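Local coordinates for protein glutathione S-transferase enzyme with thioredoxin-like domain (Bradyrhizobium sp., PDB 4MF7) that probably catalyses the conjugation of glutathione to electrophilic substrates, as a glutathione S-transferase with a thioredoxin-like domain, at residues A[54-62]-A[243-252]. Sequence-based numbering, arbitrary orientation.
Sequences VKVSIMLEE and RPAVQRGLEI
Arg243, at the N-cap of helix 244-249, grips Glu62 side-on where the C-terminal helical part of this glutathione transferase packs against helix 53-63 of the thioredoxin-like domain. The salt bridge has two hydrogen bonds: NE to Glu62 OE2 on the syn side at 2.9 Å, and NH2 to Glu62 OE1, also 2.9 Å but from above the carboxylate plane. Carboxylate and guanidinium planes are 35° apart. Glu62 reaches across because its chain bends at chi2 (-79°), which lays the carboxylate over Ala245 CB. A glutamine in its place would probably keep at most one acceptor for Arg243, losing the paired grip and the charge. Val246 follows, its CG2 touching Ile58 CG2 at 3.9 Å. Next, Arg248 salt-bridges Glu61 OE1 through NE (2.7 Å), with a weak second bond from NH2; NE comes from above the carboxylate, whose plane stands 75° from the guanidinium. A water links Arg248 NH2 to both OE1 and O of Glu61, and Glu61 OE2 is held by Tyr67. At Gly249 the helices, running roughly antiparallel, come within 4.1 Å, CA to CA of Ile58, and the lack of a side chain lets Ile58 CG1 lie against Gly249 CA (3.8 Å). Leu250 CD2 then fits against Val54 CG2 and Ile58 CD1. The turn from Gly249 to Ile252 closes the contact: Ser57 OG donates to Gly249 O at 2.8 Å, while Ile252 N reaches that oxygen from the opposite face of its carbonyl plane.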
ATOM      1  N   VAL A  54     -13.007  -5.803  -5.022  1.00 26.57           N
ATOM      2  CA  VAL A  54     -13.501  -5.242  -6.272  1.00 26.98           C
ATOM      3  C   VAL A  54     -12.473  -4.378  -6.984  1.00 25.79           C
ATOM      4  O   VAL A  54     -12.598  -4.128  -8.173  1.00 26.15           O
ATOM      5  CB  VAL A  54     -14.837  -4.454  -6.139  1.00 28.74           C
ATOM      6  CG1 VAL A  54     -15.945  -5.361  -5.643  1.00 32.46           C
ATOM      7  CG2 VAL A  54     -14.682  -3.205  -5.277  1.00 30.60           C
ATOM      8  N   LYS A  55     -11.427  -3.924  -6.283  1.00 25.45           N
ATOM      9  CA  LYS A  55     -10.341  -3.233  -6.971  1.00 25.15           C
ATOM     10  C   LYS A  55      -9.807  -4.072  -8.134  1.00 24.17           C
ATOM     11  O   LYS A  55      -9.611  -3.584  -9.256  1.00 27.63           O
ATOM     12  CB  LYS A  55      -9.179  -2.956  -6.003  1.00 22.71           C
ATOM     13  CG  LYS A  55      -9.517  -2.035  -4.850  1.00 25.61           C
ATOM     14  CD  LYS A  55      -8.336  -1.920  -3.898  1.00 30.21           C
ATOM     15  CE  LYS A  55      -8.631  -1.045  -2.673  1.00 30.15           C
ATOM     16  NZ  LYS A  55      -7.458  -1.141  -1.747  1.00 33.71           N
ATOM     17  N   VAL A  56      -9.573  -5.336  -7.856  1.00 22.60           N
ATOM     18  CA  VAL A  56      -8.941  -6.215  -8.803  1.00 26.47           C
ATOM     19  C   VAL A  56      -9.910  -6.766  -9.838  1.00 26.86           C
ATOM     20  O   VAL A  56      -9.549  -6.808 -11.010  1.00 25.19           O
ATOM     21  CB  VAL A  56      -8.162  -7.329  -8.091  1.00 28.85           C
ATOM     22  CG1 VAL A  56      -7.645  -8.346  -9.093  1.00 27.91           C
ATOM     23  CG2 VAL A  56      -7.021  -6.700  -7.301  1.00 27.76           C
ATOM     24  N   SER A  57     -11.143  -7.132  -9.454  1.00 25.87           N
ATOM     25  CA  SER A  57     -12.141  -7.493 -10.492  1.00 28.49           C
ATOM     26  C   SER A  57     -12.466  -6.335 -11.430  1.00 25.40           C
ATOM     27  O   SER A  57     -12.634  -6.548 -12.640  1.00 27.85           O
ATOM     28  CB  SER A  57     -13.448  -8.052  -9.878  1.00 28.57           C
ATOM     29  OG  SER A  57     -13.877  -7.228  -8.819  1.00 28.98           O
ATOM     30  N   ILE A  58     -12.571  -5.108 -10.899  1.00 24.83           N
ATOM     31  CA  ILE A  58     -12.756  -3.919 -11.747  1.00 25.19           C
ATOM     32  C   ILE A  58     -11.586  -3.752 -12.693  1.00 28.56           C
ATOM     33  O   ILE A  58     -11.771  -3.523 -13.890  1.00 25.60           O
ATOM     34  CB  ILE A  58     -13.029  -2.628 -10.943  1.00 27.85           C
ATOM     35  CG1 ILE A  58     -14.365  -2.753 -10.193  1.00 28.32           C
ATOM     36  CG2 ILE A  58     -13.033  -1.409 -11.861  1.00 27.43           C
ATOM     37  CD1 ILE A  58     -14.668  -1.645  -9.197  1.00 30.33           C
ATOM     38  N   MET A  59     -10.366  -3.865 -12.162  1.00 27.99           N
ATOM     39  CA  MET A  59      -9.188  -3.761 -13.010  1.00 27.04           C
ATOM     40  C   MET A  59      -9.195  -4.822 -14.126  1.00 25.38           C
ATOM     41  O   MET A  59      -8.931  -4.501 -15.280  1.00 28.71           O
ATOM     42  CB  MET A  59      -7.915  -3.864 -12.176  1.00 27.22           C
ATOM     43  CG  MET A  59      -6.621  -3.654 -12.962  1.00 27.50           C
ATOM     44  SD  MET A  59      -6.547  -2.023 -13.700  1.00 29.25           S
ATOM     45  CE  MET A  59      -4.800  -2.050 -14.230  1.00 28.32           C
ATOM     46  N   LEU A  60      -9.493  -6.061 -13.781  1.00 28.53           N
ATOM     47  CA  LEU A  60      -9.583  -7.128 -14.797  1.00 30.02           C
ATOM     48  C   LEU A  60     -10.671  -6.846 -15.842  1.00 28.90           C
ATOM     49  O   LEU A  60     -10.432  -6.980 -17.039  1.00 29.95           O
ATOM     50  CB  LEU A  60      -9.744  -8.493 -14.131  1.00 25.37           C
ATOM     51  CG  LEU A  60      -8.518  -8.983 -13.371  1.00 26.10           C
ATOM     52  CD1 LEU A  60      -8.873 -10.036 -12.334  1.00 27.12           C
ATOM     53  CD2 LEU A  60      -7.434  -9.470 -14.337  1.00 31.96           C
ATOM     54  N   GLU A  61     -11.830  -6.349 -15.414  1.00 30.25           N
ATOM     55  CA  GLU A  61     -12.883  -5.974 -16.372  1.00 31.00           C
ATOM     56  C   GLU A  61     -12.465  -4.786 -17.225  1.00 38.73           C
ATOM     57  O   GLU A  61     -12.679  -4.787 -18.441  1.00 31.67           O
ATOM     58  CB  GLU A  61     -14.190  -5.663 -15.635  1.00 27.12           C
ATOM     59  CG  GLU A  61     -14.817  -6.871 -14.961  1.00 28.08           C
ATOM     60  CD  GLU A  61     -15.457  -7.860 -15.946  1.00 30.41           C
ATOM     61  OE1 GLU A  61     -15.733  -7.439 -17.069  1.00 31.27           O
ATOM     62  OE2 GLU A  61     -15.615  -9.050 -15.608  1.00 30.99           O
ATOM     63  N   GLU A  62     -11.846  -3.777 -16.611  1.00 29.76           N
ATOM     64  CA  GLU A  62     -11.406  -2.579 -17.345  1.00 28.87           C
ATOM     65  C   GLU A  62     -10.382  -2.862 -18.427  1.00 28.31           C
ATOM     66  O   GLU A  62     -10.478  -2.304 -19.539  1.00 32.54           O
ATOM     67  CB  GLU A  62     -10.847  -1.496 -16.413  1.00 30.01           C
ATOM     68  CG  GLU A  62     -11.902  -0.821 -15.548  1.00 32.65           C
ATOM     69  CD  GLU A  62     -12.718   0.220 -16.260  1.00 32.91           C
ATOM     70  OE1 GLU A  62     -12.649   0.350 -17.512  1.00 34.12           O
ATOM     71  OE2 GLU A  62     -13.460   0.907 -15.548  1.00 30.77           O
ATOM     72  N   ARG A 243     -19.432   3.471 -15.783  1.00 35.56           N
ATOM     73  CA  ARG A 243     -18.577   2.637 -16.605  1.00 33.54           C
ATOM     74  C   ARG A 243     -19.004   1.184 -16.521  1.00 31.83           C
ATOM     75  O   ARG A 243     -19.095   0.609 -15.409  1.00 32.32           O
ATOM     76  CB  ARG A 243     -17.110   2.787 -16.165  1.00 29.62           C
ATOM     77  CG  ARG A 243     -16.588   4.182 -16.321  1.00 28.69           C
ATOM     78  CD  ARG A 243     -15.160   4.286 -15.810  1.00 34.47           C
ATOM     79  NE  ARG A 243     -14.234   3.495 -16.622  1.00 30.53           N
ATOM     80  CZ  ARG A 243     -13.575   3.931 -17.693  1.00 33.91           C
ATOM     81  NH1 ARG A 243     -13.714   5.177 -18.138  1.00 37.33           N
ATOM     82  NH2 ARG A 243     -12.758   3.112 -18.318  1.00 33.36           N
ATOM     83  N   PRO A 244     -19.254   0.544 -17.680  1.00 34.55           N
ATOM     84  CA  PRO A 244     -19.736  -0.848 -17.597  1.00 37.80           C
ATOM     85  C   PRO A 244     -18.760  -1.836 -16.920  1.00 34.50           C
ATOM     86  O   PRO A 244     -19.211  -2.753 -16.227  1.00 32.78           O
ATOM     87  CB  PRO A 244     -19.983  -1.231 -19.066  1.00 38.32           C
ATOM     88  CG  PRO A 244     -20.171   0.072 -19.767  1.00 44.82           C
ATOM     89  CD  PRO A 244     -19.245   1.033 -19.079  1.00 40.94           C
ATOM     90  N   ALA A 245     -17.451  -1.648 -17.098  1.00 33.85           N
ATOM     91  CA  ALA A 245     -16.456  -2.497 -16.411  1.00 30.79           C
ATOM     92  C   ALA A 245     -16.558  -2.384 -14.890  1.00 27.92           C
ATOM     93  O   ALA A 245     -16.357  -3.376 -14.185  1.00 29.08           O
ATOM     94  CB  ALA A 245     -15.047  -2.158 -16.879  1.00 31.91           C
ATOM     95  N   VAL A 246     -16.836  -1.166 -14.393  1.00 29.20           N
ATOM     96  CA  VAL A 246     -17.020  -0.940 -12.974  1.00 33.68           C
ATOM     97  C   VAL A 246     -18.284  -1.668 -12.515  1.00 32.77           C
ATOM     98  O   VAL A 246     -18.285  -2.356 -11.506  1.00 28.84           O
ATOM     99  CB  VAL A 246     -17.077   0.575 -12.613  1.00 28.55           C
ATOM    100  CG1 VAL A 246     -17.478   0.769 -11.173  1.00 29.79           C
ATOM    101  CG2 VAL A 246     -15.728   1.269 -12.866  1.00 28.74           C
ATOM    102  N   GLN A 247     -19.369  -1.507 -13.266  1.00 32.44           N
ATOM    103  CA  GLN A 247     -20.626  -2.171 -12.927  1.00 34.05           C
ATOM    104  C   GLN A 247     -20.432  -3.680 -12.803  1.00 30.80           C
ATOM    105  O   GLN A 247     -20.923  -4.293 -11.860  1.00 35.20           O
ATOM    106  CB  GLN A 247     -21.677  -1.856 -13.995  1.00 35.46           C
ATOM    107  CG  GLN A 247     -22.142  -0.419 -13.964  1.00 35.00           C
ATOM    108  CD  GLN A 247     -22.886  -0.023 -15.221  1.00 56.65           C
ATOM    109  OE1 GLN A 247     -23.271  -0.869 -16.042  1.00 47.01           O
ATOM    110  NE2 GLN A 247     -23.080   1.267 -15.387  1.00 43.87           N
ATOM    111  N   ARG A 248     -19.705  -4.260 -13.748  1.00 30.31           N
ATOM    112  CA  ARG A 248     -19.433  -5.702 -13.729  1.00 32.99           C
ATOM    113  C   ARG A 248     -18.546  -6.113 -12.563  1.00 32.04           C
ATOM    114  O   ARG A 248     -18.853  -7.069 -11.830  1.00 32.43           O
ATOM    115  CB  ARG A 248     -18.801  -6.144 -15.064  1.00 33.06           C
ATOM    116  CG  ARG A 248     -19.766  -6.046 -16.243  1.00 43.44           C
ATOM    117  CD  ARG A 248     -19.281  -6.805 -17.464  1.00 40.09           C
ATOM    118  NE  ARG A 248     -18.013  -6.342 -18.010  1.00 35.07           N
ATOM    119  CZ  ARG A 248     -17.841  -5.309 -18.829  1.00 43.29           C
ATOM    120  NH1 ARG A 248     -18.854  -4.539 -19.212  1.00 41.91           N
ATOM    121  NH2 ARG A 248     -16.631  -5.035 -19.262  1.00 45.97           N
ATOM    122  N   GLY A 249     -17.421  -5.408 -12.404  1.00 30.02           N
ATOM    123  CA  GLY A 249     -16.445  -5.751 -11.370  1.00 27.32           C
ATOM    124  C   GLY A 249     -16.967  -5.738  -9.963  1.00 27.84           C
ATOM    125  O   GLY A 249     -16.547  -6.529  -9.121  1.00 29.47           O
ATOM    126  N   LEU A 250     -17.901  -4.830  -9.709  1.00 31.69           N
ATOM    127  CA  LEU A 250     -18.479  -4.673  -8.389  1.00 29.49           C
ATOM    128  C   LEU A 250     -19.231  -5.885  -7.891  1.00 32.24           C
ATOM    129  O   LEU A 250     -19.453  -6.016  -6.687  1.00 37.51           O
ATOM    130  CB  LEU A 250     -19.413  -3.457  -8.339  1.00 31.33           C
ATOM    131  CG  LEU A 250     -18.724  -2.091  -8.305  1.00 28.30           C
ATOM    132  CD1 LEU A 250     -19.742  -0.994  -8.596  1.00 39.77           C
ATOM    133  CD2 LEU A 250     -18.017  -1.872  -6.974  1.00 37.87           C
ATOM    134  N   GLU A 251     -19.604  -6.767  -8.808  1.00 34.12           N
ATOM    135  CA  GLU A 251     -20.393  -7.945  -8.451  1.00 40.78           C
ATOM    136  C   GLU A 251     -19.585  -9.234  -8.515  1.00 45.12           C
ATOM    137  O   GLU A 251     -20.172 -10.298  -8.378  1.00 36.24           O
ATOM    138  CB  GLU A 251     -21.608  -8.087  -9.389  1.00 48.04           C
ATOM    139  CG  GLU A 251     -22.459  -6.835  -9.596  1.00 75.63           C
ATOM    140  CD  GLU A 251     -23.302  -6.436  -8.389  1.00 82.58           C
ATOM    141  OE1 GLU A 251     -23.267  -7.112  -7.334  1.00 66.14           O
ATOM    142  OE2 GLU A 251     -24.013  -5.418  -8.495  1.00 92.73           O
ATOM    143  N   ILE A 252     -18.251  -9.142  -8.683  1.00 30.10           N
ATOM    144  CA  ILE A 252     -17.428 -10.302  -8.982  1.00 27.22           C
ATOM    145  C   ILE A 252     -16.366 -10.496  -7.893  1.00 34.90           C
ATOM    146  O   ILE A 252     -15.770  -9.524  -7.451  1.00 31.68           O
ATOM    147  CB  ILE A 252     -16.800 -10.159 -10.398  1.00 26.15           C
ATOM    148  CG1 ILE A 252     -17.880 -10.283 -11.470  1.00 35.52           C
ATOM    149  CG2 ILE A 252     -15.729 -11.207 -10.640  1.00 30.81           C
ATOM    150  CD1 ILE A 252     -17.450  -9.887 -12.871  1.00 48.62           C
TER
HETATM  151  O   HOH W   1     -14.191  -6.532 -19.782  1.00 42.83           O
HETATM  152  O   HOH W   2     -15.769   0.520 -18.762  1.00 41.99           O